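Side-chain contacts in pleckstrin homology domain-containing family A member 8 (Homo sapiens, PDB 5KDI), which binds simple glycosphingolipids in its GLTP-fold domain and probably carries them between membranes: residues 95-100 with 198-203; 103-108 with 191-196. The protein carries 2 engineered substitutions. All blocks are in the same frame, centred on the assembly; numbering follows the deposited sequence. Where two conformers were deposited one is given.

Interaction 1 of 2, residues 95-100 with 198-203. With 6S8 ((~{Z})-~{N}-[(~{E},2~{S},3~{R})-1-[(2~{R},3~{R},4~{S},5~{R},6~{R})-6-(hydroxymethyl)-3,4,5-tris(oxidanyl)oxan-2-yl]oxy-3-oxidanyl-octadec-4-en-2-yl]octadec-9-enamide), chain C.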
ATOM      1  N   GLU A  95       6.256  -1.548 -13.811  1.00 15.80           N
ATOM      2  CA  GLU A  95       5.055  -0.757 -13.875  1.00 15.56           C
ATOM      3  C   GLU A  95       4.104  -1.096 -12.719  1.00 14.87           C
ATOM      4  O   GLU A  95       3.535  -0.197 -12.084  1.00 15.94           O
ATOM      5  CB  GLU A  95       4.342  -0.978 -15.157  1.00 17.73           C
ATOM      6  CG  GLU A  95       3.036  -0.170 -15.342  1.00 18.95           C
ATOM      7  CD  GLU A  95       2.276  -0.508 -16.595  1.00 22.46           C
ATOM      8  OE1 GLU A  95       2.464  -1.645 -17.144  1.00 25.37           O
ATOM      9  OE2 GLU A  95       1.521   0.380 -17.037  1.00 29.41           O
ATOM     10  N   ALA A  96       3.977  -2.390 -12.423  1.00 14.70           N
ATOM     11  CA  ALA A  96       3.083  -2.836 -11.316  1.00 13.93           C
ATOM     12  C   ALA A  96       3.574  -2.227 -10.012  1.00 14.96           C
ATOM     13  O   ALA A  96       2.776  -1.679  -9.214  1.00 16.41           O
ATOM     14  CB  ALA A  96       2.988  -4.350 -11.220  1.00 17.45           C
ATOM     15  N   LEU A  97       4.890  -2.271  -9.788  1.00 15.48           N
ATOM     16  CA  LEU A  97       5.422  -1.779  -8.533  1.00 15.39           C
ATOM     17  C   LEU A  97       5.339  -0.225  -8.446  1.00 15.11           C
ATOM     18  O   LEU A  97       5.230   0.358  -7.355  1.00 15.95           O
ATOM     19  CB  LEU A  97       6.828  -2.317  -8.370  0.80 15.99           C
ATOM     20  CG  LEU A  97       7.557  -1.953  -7.077  0.80 15.87           C
ATOM     21  CD1 LEU A  97       6.735  -2.406  -5.826  0.80 17.59           C
ATOM     22  CD2 LEU A  97       8.981  -2.550  -7.144  0.80 16.08           C
ATOM     23  N   LEU A  98       5.454   0.451  -9.608  1.00 14.34           N
ATOM     24  CA  LEU A  98       5.225   1.885  -9.672  1.00 15.89           C
ATOM     25  C   LEU A  98       3.880   2.243  -9.062  1.00 14.95           C
ATOM     26  O   LEU A  98       3.747   3.153  -8.213  1.00 16.31           O
ATOM     27  CB  LEU A  98       5.327   2.403 -11.072  1.00 17.40           C
ATOM     28  CG  LEU A  98       5.114   3.903 -11.321  1.00 17.05           C
ATOM     29  CD1 LEU A  98       6.178   4.734 -10.610  1.00 20.09           C
ATOM     30  CD2 LEU A  98       4.960   4.148 -12.822  1.00 22.81           C
ATOM     31  N   TRP A  99       2.861   1.540  -9.538  1.00 15.02           N
ATOM     32  CA  TRP A  99       1.501   1.814  -9.061  1.00 15.42           C
ATOM     33  C   TRP A  99       1.255   1.299  -7.632  1.00 15.39           C
ATOM     34  O   TRP A  99       0.496   1.941  -6.859  1.00 16.68           O
ATOM     35  CB  TRP A  99       0.471   1.295 -10.042  1.00 15.82           C
ATOM     36  CG  TRP A  99       0.416   2.143 -11.251  1.00 17.29           C
ATOM     37  CD1 TRP A  99       1.056   1.930 -12.500  1.00 17.85           C
ATOM     38  CD2 TRP A  99      -0.197   3.455 -11.360  1.00 19.16           C
ATOM     39  NE1 TRP A  99       0.801   2.962 -13.345  1.00 20.36           N
ATOM     40  CE2 TRP A  99       0.048   3.911 -12.726  1.00 20.86           C
ATOM     41  CE3 TRP A  99      -0.943   4.257 -10.491  1.00 18.24           C
ATOM     42  CZ2 TRP A  99      -0.459   5.126 -13.182  1.00 20.23           C
ATOM     43  CZ3 TRP A  99      -1.443   5.454 -10.973  1.00 21.63           C
ATOM     44  CH2 TRP A  99      -1.216   5.868 -12.282  1.00 23.43           C
ATOM     45  N   LEU A 100       1.902   0.200  -7.232  1.00 15.98           N
ATOM     46  CA  LEU A 100       1.851  -0.217  -5.828  1.00 16.13           C
ATOM     47  C   LEU A 100       2.440   0.837  -4.904  1.00 15.43           C
ATOM     48  O   LEU A 100       1.822   1.178  -3.865  1.00 18.25           O
ATOM     49  CB  LEU A 100       2.469  -1.576  -5.560  0.90 18.70           C
ATOM     50  CG  LEU A 100       1.756  -2.810  -6.004  0.90 21.52           C
ATOM     51  CD1 LEU A 100       2.683  -4.015  -5.815  0.90 22.78           C
ATOM     52  CD2 LEU A 100       0.495  -2.939  -5.153  0.90 19.76           C
ATOM     53  N   THR A 198      14.038   6.147  -4.588  1.00 16.61           N
ATOM     54  CA  THR A 198      15.437   6.369  -5.039  1.00 17.56           C
ATOM     55  C   THR A 198      15.758   5.451  -6.252  1.00 17.97           C
ATOM     56  O   THR A 198      16.323   5.894  -7.239  1.00 20.04           O
ATOM     57  CB  THR A 198      16.388   6.185  -3.864  1.00 22.39           C
ATOM     58  OG1 THR A 198      16.077   7.159  -2.885  1.00 22.74           O
ATOM     59  CG2 THR A 198      17.842   6.312  -4.327  1.00 23.07           C
ATOM     60  N   LEU A 199      15.386   4.171  -6.168  1.00 18.17           N
ATOM     61  CA  LEU A 199      15.624   3.222  -7.221  1.00 17.84           C
ATOM     62  C   LEU A 199      14.984   3.751  -8.522  1.00 18.90           C
ATOM     63  O   LEU A 199      15.613   3.753  -9.581  1.00 21.59           O
ATOM     64  CB  LEU A 199      15.074   1.870  -6.834  1.00 19.46           C
ATOM     65  CG  LEU A 199      15.157   0.780  -7.908  1.00 22.24           C
ATOM     66  CD1 LEU A 199      16.558   0.198  -7.978  1.00 29.53           C
ATOM     67  CD2 LEU A 199      14.127  -0.345  -7.568  1.00 20.34           C
ATOM     68  N   TYR A 200      13.708   4.142  -8.427  1.00 16.29           N
ATOM     69  CA  TYR A 200      13.009   4.641  -9.617  1.00 16.46           C
ATOM     70  C   TYR A 200      13.619   5.949 -10.168  1.00 18.15           C
ATOM     71  O   TYR A 200      13.785   6.073 -11.370  1.00 21.44           O
ATOM     72  CB  TYR A 200      11.528   4.720  -9.378  1.00 16.65           C
ATOM     73  CG  TYR A 200      10.811   3.386  -9.548  1.00 16.34           C
ATOM     74  CD1 TYR A 200      11.069   2.297  -8.719  1.00 16.29           C
ATOM     75  CD2 TYR A 200       9.873   3.202 -10.547  1.00 17.42           C
ATOM     76  CE1 TYR A 200      10.429   1.094  -8.869  1.00 15.75           C
ATOM     77  CE2 TYR A 200       9.191   2.017 -10.684  1.00 15.64           C
ATOM     78  CZ  TYR A 200       9.514   0.926  -9.902  1.00 15.30           C
ATOM     79  OH  TYR A 200       8.893  -0.268 -10.049  1.00 17.36           O
ATOM     80  N   GLU A 201      13.957   6.883  -9.285  1.00 20.06           N
ATOM     81  CA  GLU A 201      14.560   8.124  -9.701  1.00 23.02           C
ATOM     82  C   GLU A 201      15.898   7.882 -10.406  1.00 23.53           C
ATOM     83  O   GLU A 201      16.132   8.466 -11.469  1.00 24.78           O
ATOM     84  CB  GLU A 201      14.677   9.115  -8.548  0.50 24.37           C
ATOM     85  CG  GLU A 201      13.312   9.475  -7.931  0.50 22.58           C
ATOM     86  CD  GLU A 201      13.397   9.994  -6.483  0.50 29.15           C
ATOM     87  OE1 GLU A 201      14.517  10.298  -6.022  0.50 34.93           O
ATOM     88  OE2 GLU A 201      12.335  10.071  -5.804  0.50 29.71           O
ATOM     89  N   VAL A 202      16.768   7.098  -9.779  1.00 21.16           N
ATOM     90  CA  VAL A 202      18.110   6.894 -10.279  1.00 24.32           C
ATOM     91  C   VAL A 202      18.133   6.216 -11.669  1.00 27.52           C
ATOM     92  O   VAL A 202      18.977   6.540 -12.500  1.00 28.61           O
ATOM     93  CB  VAL A 202      19.013   6.129  -9.272  0.50 25.80           C
ATOM     94  CG1 VAL A 202      20.375   5.816  -9.874  0.50 24.73           C
ATOM     95  CG2 VAL A 202      19.241   6.962  -8.034  0.50 30.52           C
ATOM     96  N   HIS A 203      17.168   5.338 -11.922  1.00 24.00           N
ATOM     97  CA  HIS A 203      17.137   4.572 -13.156  1.00 25.05           C
ATOM     98  C   HIS A 203      16.155   5.176 -14.156  1.00 21.77           C
ATOM     99  O   HIS A 203      15.898   4.592 -15.194  1.00 23.69           O
ATOM    100  CB  HIS A 203      16.842   3.149 -12.862  1.00 22.01           C
ATOM    101  CG  HIS A 203      17.928   2.489 -12.066  1.00 27.50           C
ATOM    102  ND1 HIS A 203      19.084   2.052 -12.628  1.00 35.94           N
ATOM    103  CD2 HIS A 203      18.051   2.309 -10.701  1.00 24.35           C
ATOM    104  CE1 HIS A 203      19.885   1.523 -11.662  1.00 31.73           C
ATOM    105  NE2 HIS A 203      19.271   1.706 -10.468  1.00 32.75           N
TER
HETATM  106  C1  6S8 C 601      -4.059   3.078 -12.464  1.00 21.28           C
HETATM  107  C2  6S8 C 601      -4.918   3.518 -11.300  1.00 21.46           C
HETATM  108  N2  6S8 C 601      -4.374   2.947 -10.076  1.00 20.64           N
HETATM  109  C3  6S8 C 601      -6.378   3.025 -11.513  1.00 25.68           C
HETATM  110  O3  6S8 C 601      -6.820   3.569 -12.776  1.00 30.41           O
HETATM  111  C4  6S8 C 601      -7.238   3.489 -10.396  1.00 23.94           C
HETATM  112  C5  6S8 C 601      -7.874   2.616  -9.612  1.00 29.02           C
HETATM  113  C6  6S8 C 601      -8.783   2.957  -8.464  1.00 32.02           C
HETATM  114  C7  6S8 C 601      -8.932   4.408  -8.083  1.00 37.44           C
HETATM  115  C8  6S8 C 601     -10.230   4.441  -7.326  1.00 44.50           C
HETATM  116  C9  6S8 C 601     -10.138   5.547  -6.340  1.00 45.28           C
HETATM  117  C10 6S8 C 601      -9.327   5.080  -5.160  1.00 38.89           C
HETATM  118  C11 6S8 C 601     -10.188   5.053  -3.884  1.00 40.96           C
HETATM  119  C12 6S8 C 601      -9.278   5.215  -2.679  1.00 45.28           C
HETATM  120  C13 6S8 C 601      -9.447   4.183  -1.574  1.00 53.47           C
HETATM  121  C14 6S8 C 601     -10.653   4.375  -0.670  1.00 40.01           C
HETATM  122  C15 6S8 C 601     -10.358   3.925   0.769  1.00 45.66           C
HETATM  123  C16 6S8 C 601     -11.361   3.012   1.451  1.00 44.08           C
HETATM  124  C17 6S8 C 601     -11.955   3.432   2.805  1.00 44.44           C
HETATM  125  C18 6S8 C 601     -10.996   3.496   3.985  1.00 40.06           C
HETATM  126  C1A 6S8 C 601      -2.801   1.142 -13.141  1.00 21.49           C
HETATM  127  O1A 6S8 C 601      -3.992   1.658 -12.585  1.00 23.08           O
HETATM  128  C2A 6S8 C 601      -2.610  -0.281 -12.692  1.00 21.92           C
HETATM  129  O2A 6S8 C 601      -2.483  -0.287 -11.257  1.00 20.65           O
HETATM  130  C3A 6S8 C 601      -1.443  -0.951 -13.415  1.00 21.93           C
HETATM  131  O3A 6S8 C 601      -1.406  -2.318 -13.072  1.00 24.16           O
HETATM  132  C4A 6S8 C 601      -1.597  -0.759 -14.911  1.00 25.23           C
HETATM  133  O4A 6S8 C 601      -2.615  -1.609 -15.435  1.00 32.55           O
HETATM  134  O5A 6S8 C 601      -2.439   2.271 -16.970  1.00 44.65           O
HETATM  135  C5M 6S8 C 601      -1.817   0.707 -15.233  1.00 25.43           C
HETATM  136  C6A 6S8 C 601      -2.009   0.918 -16.712  1.00 32.81           C
HETATM  137  O6A 6S8 C 601      -2.981   1.167 -14.540  1.00 24.30           O
HETATM  138  CAA 6S8 C 601      -4.033   3.678  -9.026  1.00 21.73           C
HETATM  139  OAA 6S8 C 601      -4.038   4.906  -8.991  1.00 26.78           O
HETATM  140  CAB 6S8 C 601      -3.555   2.874  -7.855  1.00 26.44           C
HETATM  141  CAC 6S8 C 601      -4.941   2.638  -7.185  1.00 29.31           C
HETATM  142  CAD 6S8 C 601      -4.872   3.044  -5.778  1.00 44.47           C
HETATM  143  CAE 6S8 C 601      -5.130   1.798  -4.979  1.00 36.54           C
HETATM  144  CAF 6S8 C 601      -5.049   2.234  -3.524  1.00 30.30           C
HETATM  145  CAG 6S8 C 601      -4.159   1.270  -2.718  1.00 42.56           C
HETATM  146  CAH 6S8 C 601      -4.732   1.034  -1.316  1.00 49.00           C
HETATM  147  CAI 6S8 C 601      -4.596   2.325  -0.563  1.00 38.14           C
HETATM  148  CAJ 6S8 C 601      -5.515   2.793   0.285  1.00 43.39           C
HETATM  149  CAK 6S8 C 601      -6.789   2.098   0.645  1.00 54.93           C
HETATM  150  CAL 6S8 C 601      -7.088   2.760   1.995  1.00 57.10           C
HETATM  151  CAM 6S8 C 601      -8.006   1.962   2.898  1.00 65.89           C
HETATM  152  CAN 6S8 C 601      -7.417   0.613   3.186  1.00 50.60           C
HETATM  153  CAO 6S8 C 601      -7.896   0.126   4.534  1.00 40.09           C
HETATM  154  CAP 6S8 C 601      -6.948   0.477   5.647  1.00 45.18           C
HETATM  155  CAQ 6S8 C 601      -6.615  -0.716   6.484  1.00 48.69           C
HETATM  156  CAR 6S8 C 601      -5.209  -0.570   6.911  1.00 41.99           C
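The GLTP fold is an all-helical sandwich that holds its lipid among its helices, and Y200 of helix 172-202 illustrates how the rear of a sugar-binding helix is packed. Its ring extends from near the end of that helix toward L97 and L98 on helix 93-115, the CA atoms of L98 and Y200 remaining 8.3 Å apart, so the aromatic side chain bridges most of the gap. Y200 OH lies 3.4 Å from L97 CB. The ortho carbon Y200 CE2, next to the hydroxyl-bearing carbon, is 3.9 Å from L98 CB, and further along the same flank L98 CD1 comes to 4.0 Å from Y200 CD2. L97 CD2, in the conformer given, sits beside the ring near its plane. With CG anti to the backbone nitrogen (chi1 -180°), L98 carries CD1 to the CD2/CE2 flank of the ring, which the leucine crosses at a slant. The buried hydroxyl at the end of the ring is satisfied by a hydrogen bond to the backbone oxygen of T94, at the start of helix 93-115, while K101 adds a cation-pi contact to the ring.

The same helical turn serves the ligand. W99 lays one ring face against the sugar, with 6S8 C1A 3.8 Å above the plane and offset toward the rim, and W99 CZ3 approaches the amide oxygen 6S8 OAA at 3.3 Å. E95 OE2 stands 3.6 Å from 6S8 C6A. N56, D52, K59 and H137 also hydrogen-bond the lipid.

V78 of helix 74-83 packs on both L97 and Y200, F27 of helix 24-32 also covers L97, and A96, W99 and L100 turn to N56 of helix 47-64.

Interaction 2 of 2, residues 103-108 with 191-196. With 6S8 ((~{Z})-~{N}-[(~{E},2~{S},3~{R})-1-[(2~{R},3~{R},4~{S},5~{R},6~{R})-6-(hydroxymethyl)-3,4,5-tris(oxidanyl)oxan-2-yl]oxy-3-oxidanyl-octadec-4-en-2-yl]octadec-9-enamide), chain C.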
ATOM      1  N   GLY A 103       0.134   3.743  -4.564  1.00 14.62           N
ATOM      2  CA  GLY A 103      -0.961   3.436  -3.719  1.00 15.29           C
ATOM      3  C   GLY A 103      -0.592   3.359  -2.225  1.00 17.98           C
ATOM      4  O   GLY A 103      -1.324   3.840  -1.356  1.00 16.68           O
ATOM      5  N   LEU A 104       0.596   2.825  -1.955  1.00 15.40           N
ATOM      6  CA  LEU A 104       1.067   2.760  -0.557  1.00 15.29           C
ATOM      7  C   LEU A 104       1.348   4.168  -0.009  1.00 14.30           C
ATOM      8  O   LEU A 104       1.137   4.409   1.200  1.00 17.31           O
ATOM      9  CB  LEU A 104       2.287   1.870  -0.455  1.00 15.79           C
ATOM     10  CG  LEU A 104       2.093   0.354  -0.684  1.00 16.10           C
ATOM     11  CD1 LEU A 104       3.445  -0.328  -0.612  1.00 20.01           C
ATOM     12  CD2 LEU A 104       1.159  -0.228   0.338  1.00 18.04           C
ATOM     13  N   LYS A 105       1.864   5.084  -0.857  1.00 16.24           N
ATOM     14  CA  LYS A 105       2.100   6.462  -0.369  1.00 18.05           C
ATOM     15  C   LYS A 105       0.739   7.079   0.098  1.00 15.04           C
ATOM     16  O   LYS A 105       0.678   7.764   1.118  1.00 17.89           O
ATOM     17  CB  LYS A 105       2.741   7.373  -1.399  0.50 20.83           C
ATOM     18  CG  LYS A 105       4.163   7.016  -1.722  0.50 32.10           C
ATOM     19  CD  LYS A 105       5.194   7.799  -0.914  0.50 39.95           C
ATOM     20  CE  LYS A 105       6.657   7.607  -1.394  0.50 31.34           C
ATOM     21  NZ  LYS A 105       6.798   8.421  -2.605  0.50 33.07           N
ATOM     22  N   PHE A 106      -0.334   6.840  -0.667  1.00 16.77           N
ATOM     23  CA  PHE A 106      -1.684   7.235  -0.295  1.00 17.44           C
ATOM     24  C   PHE A 106      -2.129   6.603   1.044  1.00 16.73           C
ATOM     25  O   PHE A 106      -2.559   7.311   1.989  1.00 18.32           O
ATOM     26  CB  PHE A 106      -2.679   6.975  -1.412  1.00 18.24           C
ATOM     27  CG  PHE A 106      -4.123   7.161  -1.014  1.00 17.94           C
ATOM     28  CD1 PHE A 106      -4.631   8.396  -0.685  1.00 19.67           C
ATOM     29  CD2 PHE A 106      -4.950   6.091  -0.914  1.00 28.88           C
ATOM     30  CE1 PHE A 106      -5.983   8.560  -0.319  1.00 22.36           C
ATOM     31  CE2 PHE A 106      -6.269   6.246  -0.564  1.00 33.07           C
ATOM     32  CZ  PHE A 106      -6.789   7.474  -0.244  1.00 28.95           C
ATOM     33  N   LEU A 107      -1.961   5.276   1.161  1.00 15.77           N
ATOM     34  CA  LEU A 107      -2.300   4.581   2.386  1.00 19.76           C
ATOM     35  C   LEU A 107      -1.538   5.176   3.604  1.00 17.68           C
ATOM     36  O   LEU A 107      -2.113   5.397   4.665  1.00 18.68           O
ATOM     37  CB  LEU A 107      -1.942   3.069   2.202  1.00 17.90           C
ATOM     38  CG  LEU A 107      -2.122   2.236   3.472  1.00 16.95           C
ATOM     39  CD1 LEU A 107      -3.603   2.198   3.945  1.00 19.54           C
ATOM     40  CD2 LEU A 107      -1.558   0.856   3.174  1.00 19.05           C
ATOM     41  N   LYS A 108      -0.242   5.409   3.423  1.00 15.84           N
ATOM     42  CA  LYS A 108       0.610   5.966   4.476  1.00 16.35           C
ATOM     43  C   LYS A 108       0.044   7.347   4.906  1.00 17.32           C
ATOM     44  O   LYS A 108      -0.076   7.644   6.093  1.00 18.94           O
ATOM     45  CB  LYS A 108       2.063   6.047   4.064  1.00 16.66           C
ATOM     46  CG  LYS A 108       3.044   6.274   5.160  1.00 22.05           C
ATOM     47  CD  LYS A 108       4.474   6.250   4.769  1.00 26.11           C
ATOM     48  CE  LYS A 108       4.860   7.494   4.046  1.00 28.81           C
ATOM     49  NZ  LYS A 108       5.095   8.621   5.023  1.00 36.20           N
ATOM     50  N   LYS A 191      10.313   3.915   5.085  1.00 15.90           N
ATOM     51  CA  LYS A 191      11.673   3.523   4.775  1.00 16.73           C
ATOM     52  C   LYS A 191      11.735   2.754   3.431  1.00 18.97           C
ATOM     53  O   LYS A 191      12.594   3.016   2.575  1.00 18.38           O
ATOM     54  CB  LYS A 191      12.271   2.672   5.904  0.50 19.00           C
ATOM     55  CG  LYS A 191      13.650   2.147   5.619  0.50 19.89           C
ATOM     56  CD  LYS A 191      14.141   1.312   6.794  0.50 23.31           C
ATOM     57  CE  LYS A 191      15.599   0.935   6.614  0.50 28.84           C
ATOM     58  NZ  LYS A 191      16.574   1.969   7.077  0.50 37.77           N
ATOM     59  N   GLN A 192      10.833   1.795   3.288  1.00 15.22           N
ATOM     60  CA  GLN A 192      10.781   0.999   2.075  1.00 15.60           C
ATOM     61  C   GLN A 192      10.377   1.827   0.864  1.00 15.41           C
ATOM     62  O   GLN A 192      10.982   1.689  -0.223  1.00 15.88           O
ATOM     63  CB  GLN A 192       9.882  -0.205   2.276  1.00 15.40           C
ATOM     64  CG  GLN A 192      10.437  -1.151   3.343  1.00 17.13           C
ATOM     65  CD  GLN A 192       9.484  -2.195   3.808  1.00 22.27           C
ATOM     66  OE1 GLN A 192       8.654  -2.683   2.997  1.00 28.77           O
ATOM     67  NE2 GLN A 192       9.602  -2.601   5.126  1.00 22.55           N
ATOM     68  N   LEU A 193       9.413   2.712   1.060  1.00 16.32           N
ATOM     69  CA  LEU A 193       8.983   3.564  -0.086  1.00 17.41           C
ATOM     70  C   LEU A 193      10.138   4.505  -0.529  1.00 16.08           C
ATOM     71  O   LEU A 193      10.270   4.797  -1.700  1.00 17.44           O
ATOM     72  CB  LEU A 193       7.771   4.362   0.249  1.00 16.83           C
ATOM     73  CG  LEU A 193       6.534   3.546   0.418  1.00 16.65           C
ATOM     74  CD1 LEU A 193       5.344   4.399   0.965  1.00 22.47           C
ATOM     75  CD2 LEU A 193       6.109   2.894  -0.877  1.00 22.43           C
ATOM     76  N   ALA A 194      10.934   5.001   0.436  1.00 16.13           N
ATOM     77  CA  ALA A 194      12.070   5.890   0.117  1.00 16.51           C
ATOM     78  C   ALA A 194      13.120   5.151  -0.725  1.00 17.20           C
ATOM     79  O   ALA A 194      13.670   5.701  -1.664  1.00 17.33           O
ATOM     80  CB  ALA A 194      12.667   6.509   1.381  1.00 18.30           C
ATOM     81  N   ILE A 195      13.380   3.892  -0.334  1.00 17.82           N
ATOM     82  CA  ILE A 195      14.288   3.024  -1.081  1.00 18.22           C
ATOM     83  C   ILE A 195      13.782   2.906  -2.499  1.00 15.44           C
ATOM     84  O   ILE A 195      14.550   3.008  -3.481  1.00 16.27           O
ATOM     85  CB  ILE A 195      14.498   1.660  -0.361  1.00 17.64           C
ATOM     86  CG1 ILE A 195      15.212   1.867   0.955  1.00 19.62           C
ATOM     87  CG2 ILE A 195      15.169   0.621  -1.287  1.00 18.51           C
ATOM     88  CD1 ILE A 195      15.196   0.684   1.925  1.00 21.75           C
ATOM     89  N   LEU A 196      12.511   2.597  -2.653  1.00 16.81           N
ATOM     90  CA  LEU A 196      11.912   2.407  -3.975  1.00 15.48           C
ATOM     91  C   LEU A 196      11.930   3.705  -4.807  1.00 15.65           C
ATOM     92  O   LEU A 196      12.212   3.693  -6.012  1.00 17.81           O
ATOM     93  CB  LEU A 196      10.509   1.771  -3.893  1.00 15.69           C
ATOM     94  CG  LEU A 196      10.483   0.329  -3.429  1.00 16.47           C
ATOM     95  CD1 LEU A 196       9.067  -0.085  -3.224  1.00 19.40           C
ATOM     96  CD2 LEU A 196      11.245  -0.625  -4.379  1.00 19.85           C
TER
HETATM   97  C1  6S8 C 601      -4.059   3.078 -12.464  1.00 21.28           C
HETATM   98  C2  6S8 C 601      -4.918   3.518 -11.300  1.00 21.46           C
HETATM   99  N2  6S8 C 601      -4.374   2.947 -10.076  1.00 20.64           N
HETATM  100  C3  6S8 C 601      -6.378   3.025 -11.513  1.00 25.68           C
HETATM  101  O3  6S8 C 601      -6.820   3.569 -12.776  1.00 30.41           O
HETATM  102  C4  6S8 C 601      -7.238   3.489 -10.396  1.00 23.94           C
HETATM  103  C5  6S8 C 601      -7.874   2.616  -9.612  1.00 29.02           C
HETATM  104  C6  6S8 C 601      -8.783   2.957  -8.464  1.00 32.02           C
HETATM  105  C7  6S8 C 601      -8.932   4.408  -8.083  1.00 37.44           C
HETATM  106  C8  6S8 C 601     -10.230   4.441  -7.326  1.00 44.50           C
HETATM  107  C9  6S8 C 601     -10.138   5.547  -6.340  1.00 45.28           C
HETATM  108  C10 6S8 C 601      -9.327   5.080  -5.160  1.00 38.89           C
HETATM  109  C11 6S8 C 601     -10.188   5.053  -3.884  1.00 40.96           C
HETATM  110  C12 6S8 C 601      -9.278   5.215  -2.679  1.00 45.28           C
HETATM  111  C13 6S8 C 601      -9.447   4.183  -1.574  1.00 53.47           C
HETATM  112  C14 6S8 C 601     -10.653   4.375  -0.670  1.00 40.01           C
HETATM  113  C15 6S8 C 601     -10.358   3.925   0.769  1.00 45.66           C
HETATM  114  C16 6S8 C 601     -11.361   3.012   1.451  1.00 44.08           C
HETATM  115  C17 6S8 C 601     -11.955   3.432   2.805  1.00 44.44           C
HETATM  116  C18 6S8 C 601     -10.996   3.496   3.985  1.00 40.06           C
HETATM  117  C1A 6S8 C 601      -2.801   1.142 -13.141  1.00 21.49           C
HETATM  118  O1A 6S8 C 601      -3.992   1.658 -12.585  1.00 23.08           O
HETATM  119  C2A 6S8 C 601      -2.610  -0.281 -12.692  1.00 21.92           C
HETATM  120  O2A 6S8 C 601      -2.483  -0.287 -11.257  1.00 20.65           O
HETATM  121  C3A 6S8 C 601      -1.443  -0.951 -13.415  1.00 21.93           C
HETATM  122  O3A 6S8 C 601      -1.406  -2.318 -13.072  1.00 24.16           O
HETATM  123  C4A 6S8 C 601      -1.597  -0.759 -14.911  1.00 25.23           C
HETATM  124  O4A 6S8 C 601      -2.615  -1.609 -15.435  1.00 32.55           O
HETATM  125  O5A 6S8 C 601      -2.439   2.271 -16.970  1.00 44.65           O
HETATM  126  C5M 6S8 C 601      -1.817   0.707 -15.233  1.00 25.43           C
HETATM  127  C6A 6S8 C 601      -2.009   0.918 -16.712  1.00 32.81           C
HETATM  128  O6A 6S8 C 601      -2.981   1.167 -14.540  1.00 24.30           O
HETATM  129  CAA 6S8 C 601      -4.033   3.678  -9.026  1.00 21.73           C
HETATM  130  OAA 6S8 C 601      -4.038   4.906  -8.991  1.00 26.78           O
HETATM  131  CAB 6S8 C 601      -3.555   2.874  -7.855  1.00 26.44           C
HETATM  132  CAC 6S8 C 601      -4.941   2.638  -7.185  1.00 29.31           C
HETATM  133  CAD 6S8 C 601      -4.872   3.044  -5.778  1.00 44.47           C
HETATM  134  CAE 6S8 C 601      -5.130   1.798  -4.979  1.00 36.54           C
HETATM  135  CAF 6S8 C 601      -5.049   2.234  -3.524  1.00 30.30           C
HETATM  136  CAG 6S8 C 601      -4.159   1.270  -2.718  1.00 42.56           C
HETATM  137  CAH 6S8 C 601      -4.732   1.034  -1.316  1.00 49.00           C
HETATM  138  CAI 6S8 C 601      -4.596   2.325  -0.563  1.00 38.14           C
HETATM  139  CAJ 6S8 C 601      -5.515   2.793   0.285  1.00 43.39           C
HETATM  140  CAK 6S8 C 601      -6.789   2.098   0.645  1.00 54.93           C
HETATM  141  CAL 6S8 C 601      -7.088   2.760   1.995  1.00 57.10           C
HETATM  142  CAM 6S8 C 601      -8.006   1.962   2.898  1.00 65.89           C
HETATM  143  CAN 6S8 C 601      -7.417   0.613   3.186  1.00 50.60           C
HETATM  144  CAO 6S8 C 601      -7.896   0.126   4.534  1.00 40.09           C
HETATM  145  CAP 6S8 C 601      -6.948   0.477   5.647  1.00 45.18           C
HETATM  146  CAQ 6S8 C 601      -6.615  -0.716   6.484  1.00 48.69           C
HETATM  147  CAR 6S8 C 601      -5.209  -0.570   6.911  1.00 41.99           C
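L193 projects from helix 172-202 into a group formed by L104, K105 and K108 of helix 93-115, and can be followed outward atom by atom. Its CB lies 3.8 Å from K105 CE. CG, anti to the carbonyl carbon (chi1 -69°), carries the two methyls forward, where they part company. L193 CD1 turns to the lysines, 3.9 Å from K105 CD and 4.3 Å from K108 CD. L193 CD2 goes to the apolar side and meets L104 CB at 4.0 Å, the two leucines crossing at a slant.

Here two helices of the all-helical GLTP fold pack through side chains: the segments run roughly antiparallel, at 148°, with axes 10.9 Å apart at their closest. The K105 chain and L193 reach past one another from opposite helices, so that lysine methylenes pack on the leucine while, in the conformer given, K105 NZ goes on to a salt bridge with D197, one turn after L193. F27 and C31 of helix 24-32 also touch L104.

Helix 93-115 turns another side to the lipid. F106 CD2 lies 3.6 Å from 6S8 CAJ, the ring meeting the cis double bond of the acyl chain obliquely, and L107 CB is 3.9 Å from 6S8 CAI. The backbone oxygen of G103 passes the same double bond.

Overall arrangement
Interactions 1 and 2 fasten the same pair of helices, 93-115 and 172-202, at places whose centres are 11 Å apart, and they meet where L97 CD2 touches L196 CD2 at 4.1 Å. As expected of helices that run in roughly opposite senses, interaction 2 nests inside the chain loop closed by interaction 1. Interaction 1 is wholly buried and built on an aromatic ring with a polar end. Interaction 2, nearer the centre of the chain, is only partly buried: leucines form its inner side, lysine methylenes its margin. On another side of helix 93-115 the ligand changes too: its sugar and amide lie beside 95-100, its acyl chain beside 103-108.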